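PDB 5YU3: lysine cyclodeaminase from Streptomyces pristinaespiralis, which catalyses the NAD-dependent cyclisation of L-lysine with loss of ammonia, giving L-pipecolic acid, and probably accepts L-ornithine in a similar way. Local coordinates for residues Gly80-Pro83 and Ala84-Ala87. Sequence-based numbering, arbitrary orientation.
Sequences GYSP and ANPA. With NAD (nicotinamide-adenine-dinucleotide), chain F.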
loop_
_atom_site.group_PDB
_atom_site.type_symbol
_atom_site.label_atom_id
_atom_site.label_comp_id
_atom_site.label_asym_id
_atom_site.label_seq_id
_atom_site.Cartn_x
_atom_site.Cartn_y
_atom_site.Cartn_z
ATOM N N GLY A 80 10.782 -2.023 -1.122
ATOM C CA GLY A 80 11.788 -1.248 -0.427
ATOM C C GLY A 80 13.022 -1.018 -1.282
ATOM O O GLY A 80 13.385 -1.844 -2.117
ATOM N N TYR A 81 13.653 0.133 -1.066
ATOM C CA TYR A 81 14.991 0.437 -1.570
ATOM C C TYR A 81 15.870 0.580 -0.337
ATOM O O TYR A 81 15.672 1.500 0.464
ATOM C CB TYR A 81 14.990 1.714 -2.410
ATOM C CG TYR A 81 16.356 2.337 -2.616
ATOM C CD1 TYR A 81 17.249 1.812 -3.544
ATOM C CD2 TYR A 81 16.740 3.465 -1.897
ATOM C CE1 TYR A 81 18.509 2.395 -3.749
ATOM C CE2 TYR A 81 17.992 4.062 -2.101
ATOM C CZ TYR A 81 18.872 3.516 -3.027
ATOM O OH TYR A 81 20.115 4.096 -3.241
ATOM N N SER A 82 16.798 -0.360 -0.152
ATOM C CA SER A 82 17.621 -0.433 1.058
ATOM C C SER A 82 19.038 -0.750 0.615
ATOM O O SER A 82 19.461 -1.915 0.601
ATOM C CB SER A 82 17.084 -1.484 2.036
ATOM O OG SER A 82 15.680 -1.313 2.249
ATOM N N PRO A 83 19.811 0.277 0.245
ATOM C CA PRO A 83 21.060 0.047 -0.498
ATOM C C PRO A 83 22.167 -0.604 0.307
ATOM O O PRO A 83 23.176 -1.003 -0.292
ATOM C CB PRO A 83 21.459 1.454 -0.953
ATOM C CG PRO A 83 20.562 2.423 -0.038
ATOM C CD PRO A 83 19.478 1.747 0.287
ATOM N N ALA A 84 22.034 -0.725 1.621
ATOM C CA ALA A 84 22.982 -1.503 2.402
ATOM C C ALA A 84 22.626 -2.982 2.456
ATOM O O ALA A 84 23.393 -3.758 3.029
ATOM C CB ALA A 84 23.091 -0.956 3.829
ATOM N N ASN A 85 21.490 -3.390 1.878
ATOM C CA ASN A 85 21.085 -4.793 1.952
ATOM C C ASN A 85 22.150 -5.752 1.432
ATOM O O ASN A 85 22.444 -6.740 2.125
ATOM C CB ASN A 85 19.762 -4.996 1.200
ATOM C CG ASN A 85 18.550 -4.892 2.111
ATOM O OD1 ASN A 85 18.676 -4.543 3.282
ATOM N ND2 ASN A 85 17.368 -5.193 1.571
ATOM N N PRO A 86 22.747 -5.550 0.248
ATOM C CA PRO A 86 23.702 -6.559 -0.254
ATOM C C PRO A 86 24.894 -6.766 0.662
ATOM O O PRO A 86 25.190 -7.908 1.047
ATOM C CB PRO A 86 24.090 -6.008 -1.632
ATOM C CG PRO A 86 22.795 -5.126 -2.006
ATOM C CD PRO A 86 22.442 -4.572 -0.873
ATOM N N ALA A 87 25.563 -5.680 1.054
ATOM C CA ALA A 87 26.782 -5.785 1.853
ATOM C C ALA A 87 26.490 -6.238 3.277
ATOM O O ALA A 87 27.243 -7.041 3.841
ATOM C CB ALA A 87 27.516 -4.440 1.865
HETATM P PA NAD F . 21.947 -2.457 -6.283
HETATM O O1A NAD F . 22.296 -2.100 -4.872
HETATM O O2A NAD F . 21.824 -3.913 -6.686
HETATM O O5B NAD F . 23.073 -1.835 -7.250
HETATM C C5B NAD F . 23.376 -0.436 -7.188
HETATM C C4B NAD F . 24.851 -0.301 -7.537
HETATM O O4B NAD F . 25.179 1.084 -7.666
HETATM C C3B NAD F . 25.750 -0.847 -6.423
HETATM O O3B NAD F . 26.590 -1.904 -6.937
HETATM C C2B NAD F . 26.574 0.356 -5.994
HETATM O O2B NAD F . 27.921 0.044 -5.650
HETATM C C1B NAD F . 26.530 1.217 -7.237
HETATM N N9A NAD F . 26.824 2.655 -7.059
HETATM C C8A NAD F . 26.502 3.460 -6.020
HETATM N N7A NAD F . 26.940 4.738 -6.257
HETATM C C5A NAD F . 27.542 4.734 -7.470
HETATM C C6A NAD F . 28.224 5.713 -8.338
HETATM N N6A NAD F . 28.351 7.007 -7.961
HETATM N N1A NAD F . 28.690 5.277 -9.530
HETATM C C2A NAD F . 28.584 4.002 -9.948
HETATM N N3A NAD F . 27.990 3.052 -9.205
HETATM C C4A NAD F . 27.461 3.361 -7.989
HETATM O O3 NAD F . 20.560 -1.687 -6.636
HETATM P PN NAD F . 19.653 -1.869 -7.942
HETATM O O1N NAD F . 20.557 -2.137 -9.123
HETATM O O2N NAD F . 18.536 -2.831 -7.602
HETATM O O5D NAD F . 18.972 -0.414 -8.084
HETATM C C5D NAD F . 19.732 0.691 -8.577
HETATM C C4D NAD F . 18.815 1.908 -8.693
HETATM O O4D NAD F . 17.725 1.615 -9.565
HETATM C C3D NAD F . 18.192 2.280 -7.358
HETATM O O3D NAD F . 18.097 3.720 -7.279
HETATM C C2D NAD F . 16.791 1.719 -7.462
HETATM O O2D NAD F . 15.865 2.345 -6.562
HETATM C C1D NAD F . 16.508 2.002 -8.923
HETATM N N1N NAD F . 15.393 1.258 -9.496
HETATM C C2N NAD F . 14.672 1.857 -10.454
HETATM C C3N NAD F . 13.594 1.214 -11.044
HETATM C C7N NAD F . 12.835 1.920 -12.118
HETATM O O7N NAD F . 11.762 1.490 -12.491
HETATM N N7N NAD F . 13.392 3.004 -12.684
HETATM C C4N NAD F . 13.274 -0.094 -10.667
HETATM C C5N NAD F . 14.063 -0.698 -9.690
HETATM C C6N NAD F . 15.132 -0.006 -9.119
HETATM O O HOH W 1 25.279 -2.861 -0.028
#
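The backbone N of N85 donates to O of S82 over 2.8 Å, a fairly straight bond (N-H...O 162°) that approaches from above the carbonyl plane. It closes a type I beta turn from S82 to N85, with P83 and A84 at the two corners. Proline suits the first corner because its ring already holds phi near -70°, and it has no N-H to leave without a partner; alanine's small methyl fits the second corner and projects from the turn. One residue beyond N85, P86 likewise has no amide hydrogen to satisfy in the first turn of the helix, and its CD rests 3.7 Å from O of P83. O of P83 instead accepts from a water whose O lies 2.8 Å away; the water in turn accepts from N of A87, and so bridges the turn to the helix. The whole is a tight strand-turn-helix connection, carrying the chain from strand 73-81 of the mixed sheet into the short helix 85-89. The amide of N85 lies alongside S82, OD1 being 3.7 Å from CB, while its ND2 donates to O of P92 and to O of T105 of the second subunit. An alanine here would keep the turn's backbone bond but would probably leave both of those carbonyls without this donor and weaken the join to the neighbouring subunit. The hydroxyl of S82 is hydrogen-bonded to NH2 of R54. Y81 belongs to the NAD pocket: with CG anti to the backbone N (chi1 162°), its ring reaches the ribose on the nicotinamide side, CD1 lying 3.4 Å from O2D and CE1 3.6 Å from C3D. Over one face of this ring, toward the rim, sits CD of P83, 3.6 Å above the plane.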